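Local coordinates for protein glycoside Hydrolase (Bacteroides uniformis, PDB 5TA0) that probably hydrolyses agarose-type galactan chains, as a family 86 glycoside hydrolase with an alpha/beta barrel that holds a neoagaro-oligosaccharide, at residues A[260-273]-A[306-319]. Numbering follows the deposited sequence.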
# COMPACT_ATOMS: atom_id res chain seq x y z
N TRP A 260 13.26 14.54 0.70
CA TRP A 260 13.01 13.99 2.03
C TRP A 260 13.04 15.09 3.09
O TRP A 260 12.12 15.23 3.92
CB TRP A 260 14.03 12.91 2.37
CG TRP A 260 14.02 12.60 3.84
CD1 TRP A 260 14.90 13.08 4.77
CD2 TRP A 260 13.04 11.83 4.57
NE1 TRP A 260 14.55 12.65 6.03
CE2 TRP A 260 13.41 11.89 5.93
CE3 TRP A 260 11.90 11.10 4.20
CZ2 TRP A 260 12.69 11.24 6.92
CZ3 TRP A 260 11.19 10.43 5.20
CH2 TRP A 260 11.59 10.51 6.54
N ASN A 261 14.12 15.88 3.10
CA ASN A 261 14.31 16.88 4.14
C ASN A 261 13.25 17.97 4.15
O ASN A 261 12.90 18.44 5.23
CB ASN A 261 15.69 17.51 4.03
CG ASN A 261 16.79 16.61 4.51
OD1 ASN A 261 16.62 15.79 5.41
ND2 ASN A 261 17.96 16.77 3.91
N ALA A 262 12.72 18.32 2.98
CA ALA A 262 11.72 19.38 2.87
C ALA A 262 10.28 18.92 3.11
O ALA A 262 9.41 19.74 3.39
CB ALA A 262 11.80 20.02 1.50
N ARG A 263 10.03 17.61 2.95
CA ARG A 263 8.67 17.08 2.88
C ARG A 263 8.41 16.11 4.04
O ARG A 263 8.06 16.57 5.13
CB ARG A 263 8.38 16.54 1.49
CG ARG A 263 8.49 17.60 0.42
CD ARG A 263 8.07 17.04 -0.90
NE ARG A 263 8.33 17.99 -1.98
CZ ARG A 263 7.67 18.03 -3.13
NH1 ARG A 263 6.63 17.26 -3.36
NH2 ARG A 263 8.03 18.93 -4.05
N TRP A 264 8.60 14.80 3.84
CA TRP A 264 8.30 13.84 4.92
C TRP A 264 9.02 14.12 6.24
O TRP A 264 8.42 13.97 7.32
CB TRP A 264 8.45 12.37 4.47
CG TRP A 264 7.12 11.84 4.01
CD1 TRP A 264 6.61 11.85 2.75
CD2 TRP A 264 6.09 11.36 4.86
NE1 TRP A 264 5.33 11.34 2.74
CE2 TRP A 264 4.98 11.05 4.03
CE3 TRP A 264 6.00 11.10 6.23
CZ2 TRP A 264 3.77 10.59 4.55
CZ3 TRP A 264 4.80 10.63 6.74
CH2 TRP A 264 3.72 10.36 5.89
N LYS A 265 10.28 14.55 6.20
CA LYS A 265 10.97 14.91 7.44
C LYS A 265 10.19 16.00 8.19
O LYS A 265 9.96 15.90 9.40
CB LYS A 265 12.42 15.33 7.17
CG LYS A 265 13.26 15.62 8.43
CD LYS A 265 13.32 17.13 8.67
CE LYS A 265 14.46 17.65 9.56
NZ LYS A 265 14.37 17.34 11.00
N GLN A 266 9.83 17.06 7.48
CA GLN A 266 9.08 18.17 8.06
C GLN A 266 7.69 17.78 8.50
O GLN A 266 7.22 18.27 9.53
CB GLN A 266 9.00 19.36 7.09
CG GLN A 266 10.34 19.93 6.63
CD GLN A 266 11.24 20.35 7.77
OE1 GLN A 266 10.79 20.88 8.79
NE2 GLN A 266 12.52 20.06 7.62
N PHE A 267 7.01 16.92 7.73
CA PHE A 267 5.68 16.50 8.13
C PHE A 267 5.72 15.72 9.46
O PHE A 267 4.94 15.98 10.36
CB PHE A 267 5.03 15.65 7.05
CG PHE A 267 3.66 15.15 7.41
CD1 PHE A 267 2.60 16.02 7.59
CD2 PHE A 267 3.41 13.80 7.56
CE1 PHE A 267 1.32 15.56 7.88
CE2 PHE A 267 2.15 13.34 7.89
CZ PHE A 267 1.11 14.20 8.05
N ILE A 268 6.71 14.82 9.60
CA ILE A 268 6.87 14.10 10.85
C ILE A 268 7.18 15.09 11.97
O ILE A 268 6.59 14.97 13.06
CB ILE A 268 7.93 12.99 10.69
CG1 ILE A 268 7.38 11.88 9.77
CG2 ILE A 268 8.39 12.44 12.03
CD1 ILE A 268 8.41 10.88 9.28
N ASP A 269 8.08 16.05 11.71
CA ASP A 269 8.46 17.01 12.76
C ASP A 269 7.32 17.92 13.19
O ASP A 269 7.22 18.27 14.35
CB ASP A 269 9.61 17.89 12.28
CG ASP A 269 10.94 17.17 12.18
OD1 ASP A 269 11.07 16.00 12.62
OD2 ASP A 269 11.88 17.76 11.62
N ILE A 270 6.47 18.30 12.25
CA ILE A 270 5.40 19.29 12.50
C ILE A 270 4.11 18.65 13.00
O ILE A 270 3.54 19.10 14.00
CB ILE A 270 5.13 20.11 11.24
CG1 ILE A 270 6.33 21.01 10.93
CG2 ILE A 270 3.87 20.96 11.36
CD1 ILE A 270 6.31 21.51 9.49
N ALA A 271 3.66 17.61 12.29
CA ALA A 271 2.32 17.06 12.49
C ALA A 271 2.36 15.60 12.95
O ALA A 271 1.30 15.07 13.28
CB ALA A 271 1.53 17.19 11.21
N GLY A 272 3.51 14.95 12.95
CA GLY A 272 3.54 13.51 13.23
C GLY A 272 2.87 13.10 14.53
O GLY A 272 2.13 12.13 14.58
N LYS A 273 3.13 13.86 15.57
CA LYS A 273 2.54 13.59 16.88
C LYS A 273 1.02 13.72 16.91
O LYS A 273 0.39 13.17 17.81
CB LYS A 273 3.15 14.53 17.95
CG LYS A 273 2.77 16.00 17.80
CD LYS A 273 3.50 16.95 18.75
CE LYS A 273 2.89 18.35 18.72
NZ LYS A 273 2.58 18.90 17.35
N MET A 306 12.46 4.36 5.55
CA MET A 306 12.84 5.69 5.94
C MET A 306 11.77 6.37 6.78
O MET A 306 12.06 7.00 7.79
CB MET A 306 13.16 6.52 4.70
CG MET A 306 13.96 7.76 5.01
SD MET A 306 14.87 8.38 3.57
CE MET A 306 16.02 9.49 4.39
N ILE A 307 10.50 6.19 6.39
CA ILE A 307 9.39 6.70 7.21
C ILE A 307 9.47 6.08 8.62
O ILE A 307 9.41 6.79 9.62
CB ILE A 307 8.03 6.43 6.57
CG1 ILE A 307 7.87 7.23 5.26
CG2 ILE A 307 6.91 6.77 7.52
CD1 ILE A 307 6.63 6.83 4.48
N GLU A 308 9.63 4.76 8.69
CA GLU A 308 9.67 4.09 10.00
C GLU A 308 10.86 4.53 10.83
O GLU A 308 10.70 4.82 12.02
CB GLU A 308 9.73 2.58 9.81
CG GLU A 308 8.46 1.98 9.25
CD GLU A 308 8.59 0.51 8.89
OE1 GLU A 308 7.61 -0.03 8.29
OE2 GLU A 308 9.66 -0.12 9.11
N GLN A 309 12.05 4.57 10.21
CA GLN A 309 13.25 4.90 10.97
C GLN A 309 13.22 6.33 11.50
O GLN A 309 13.60 6.57 12.66
CB GLN A 309 14.50 4.70 10.11
CG GLN A 309 15.82 5.16 10.74
CD GLN A 309 16.27 4.30 11.89
OE1 GLN A 309 16.83 3.22 11.71
NE2 GLN A 309 16.03 4.77 13.09
N TYR A 310 12.79 7.28 10.67
CA TYR A 310 12.74 8.67 11.15
C TYR A 310 11.62 8.87 12.17
O TYR A 310 11.78 9.62 13.15
CB TYR A 310 12.73 9.72 10.03
CG TYR A 310 12.89 11.09 10.59
CD1 TYR A 310 11.85 12.01 10.58
CD2 TYR A 310 14.05 11.45 11.25
CE1 TYR A 310 11.98 13.26 11.16
CE2 TYR A 310 14.21 12.69 11.81
CZ TYR A 310 13.18 13.60 11.78
OH TYR A 310 13.32 14.83 12.36
N SER A 311 10.49 8.17 12.00
CA SER A 311 9.47 8.17 13.03
C SER A 311 10.01 7.68 14.37
O SER A 311 9.75 8.27 15.40
CB SER A 311 8.27 7.34 12.59
OG SER A 311 7.68 7.86 11.40
N MET A 312 10.80 6.61 14.33
CA MET A 312 11.44 6.16 15.58
C MET A 312 12.34 7.23 16.18
O MET A 312 12.25 7.52 17.36
CB MET A 312 12.24 4.88 15.33
CG MET A 312 11.35 3.66 15.21
SD MET A 312 10.50 3.15 16.72
CE MET A 312 11.91 2.65 17.70
N ILE A 313 13.18 7.85 15.37
CA ILE A 313 14.12 8.85 15.90
C ILE A 313 13.37 10.06 16.50
O ILE A 313 13.64 10.47 17.62
CB ILE A 313 15.10 9.32 14.80
CG1 ILE A 313 16.09 8.20 14.47
CG2 ILE A 313 15.84 10.62 15.18
CD1 ILE A 313 16.81 8.36 13.16
N LYS A 314 12.41 10.60 15.76
CA LYS A 314 11.76 11.84 16.16
C LYS A 314 10.59 11.62 17.09
O LYS A 314 10.44 12.35 18.09
CB LYS A 314 11.30 12.60 14.91
CG LYS A 314 10.54 13.89 15.17
CD LYS A 314 11.37 14.93 15.93
CE LYS A 314 10.54 16.19 16.13
NZ LYS A 314 11.29 17.23 16.89
N LEU A 315 9.69 10.68 16.74
CA LEU A 315 8.48 10.45 17.54
C LEU A 315 8.66 9.36 18.60
O LEU A 315 7.84 9.24 19.50
CB LEU A 315 7.30 10.04 16.64
CG LEU A 315 7.03 10.99 15.47
CD1 LEU A 315 5.90 10.42 14.61
CD2 LEU A 315 6.69 12.39 15.99
N GLY A 316 9.68 8.54 18.45
CA GLY A 316 9.89 7.39 19.35
C GLY A 316 9.02 6.20 19.08
O GLY A 316 8.98 5.28 19.92
N GLU A 317 8.33 6.14 17.95
CA GLU A 317 7.46 5.01 17.64
C GLU A 317 7.17 4.99 16.15
O GLU A 317 7.15 6.07 15.52
CB GLU A 317 6.15 5.11 18.41
CG GLU A 317 5.22 6.20 17.90
CD GLU A 317 4.11 6.57 18.87
OE1 GLU A 317 3.86 5.82 19.83
OE2 GLU A 317 3.50 7.64 18.66
N VAL A 318 6.90 3.80 15.62
CA VAL A 318 6.44 3.63 14.22
C VAL A 318 4.95 3.90 14.19
O VAL A 318 4.19 3.30 14.99
CB VAL A 318 6.71 2.23 13.69
CG1 VAL A 318 6.09 2.02 12.31
CG2 VAL A 318 8.21 1.97 13.62
N LYS A 319 4.52 4.74 13.27
CA LYS A 319 3.12 5.08 13.10
C LYS A 319 2.47 4.09 12.13
O LYS A 319 3.07 3.75 11.12
CB LYS A 319 3.08 6.49 12.51
CG LYS A 319 1.72 7.14 12.51
CD LYS A 319 1.33 7.65 13.88
CE LYS A 319 2.19 8.81 14.38
NZ LYS A 319 1.67 9.38 15.65
O HOH W 1 9.28 19.12 16.18
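Y310 reaches from helix 298-315 into a hole formed by W260, K265, I268 and D269, and its hydroxyl closes a small polar network there. The OH donates to D269 OD1 at 2.5 Å, on the syn lone pair, with the carboxylate and ring planes 58° apart; it also accepts from K265 NZ, in one of that lysine's two conformers, at 3.0 Å. In the same conformer K265 NZ completes the triangle with a salt bridge to D269 OD2 at 2.6 Å, again syn, so both carboxylate oxygens are engaged. K314 CB lies above one face of the Y310 ring, toward its rim, while a water bridges K314 NZ to D269 O. A phenylalanine in place of Y310 would probably leave D269 OD1 and K265 NZ without their shared hydroxyl partner.

Helices 264-271 and 298-315 follow neighbouring strands 242-247 and 277-285 of the parallel barrel sheet and run side by side on its outside; the axes of 264-271 and 306-315 approach to 10.0 Å, crossing at -35°. Beyond W260, strand 523-538 borders the pair, and Y535 there hydrogen-bonds to W260 NE1.

The apolar contacts centre on W260 and I268. M306, with CG anti to the backbone N (chi1 -162°) and an extended chain, lies across one face of the W260 indole: CE sits over the five-membered ring in a CH-pi contact, 3.6 Å from its centroid, and SD makes a Met-aromatic contact with the six-membered ring. At the indole edge W260 CZ2 lies 3.5 Å from Y310 CB. I268 is the reciprocal knob, set among Y310, S311, K314 and L315, with I268 CG2 3.8 Å from Y310 CD1.

Past the end of helix 298-315, K319 NZ, in one of two conformers, donates to G272 O at 3.0 Å and also to M275 O.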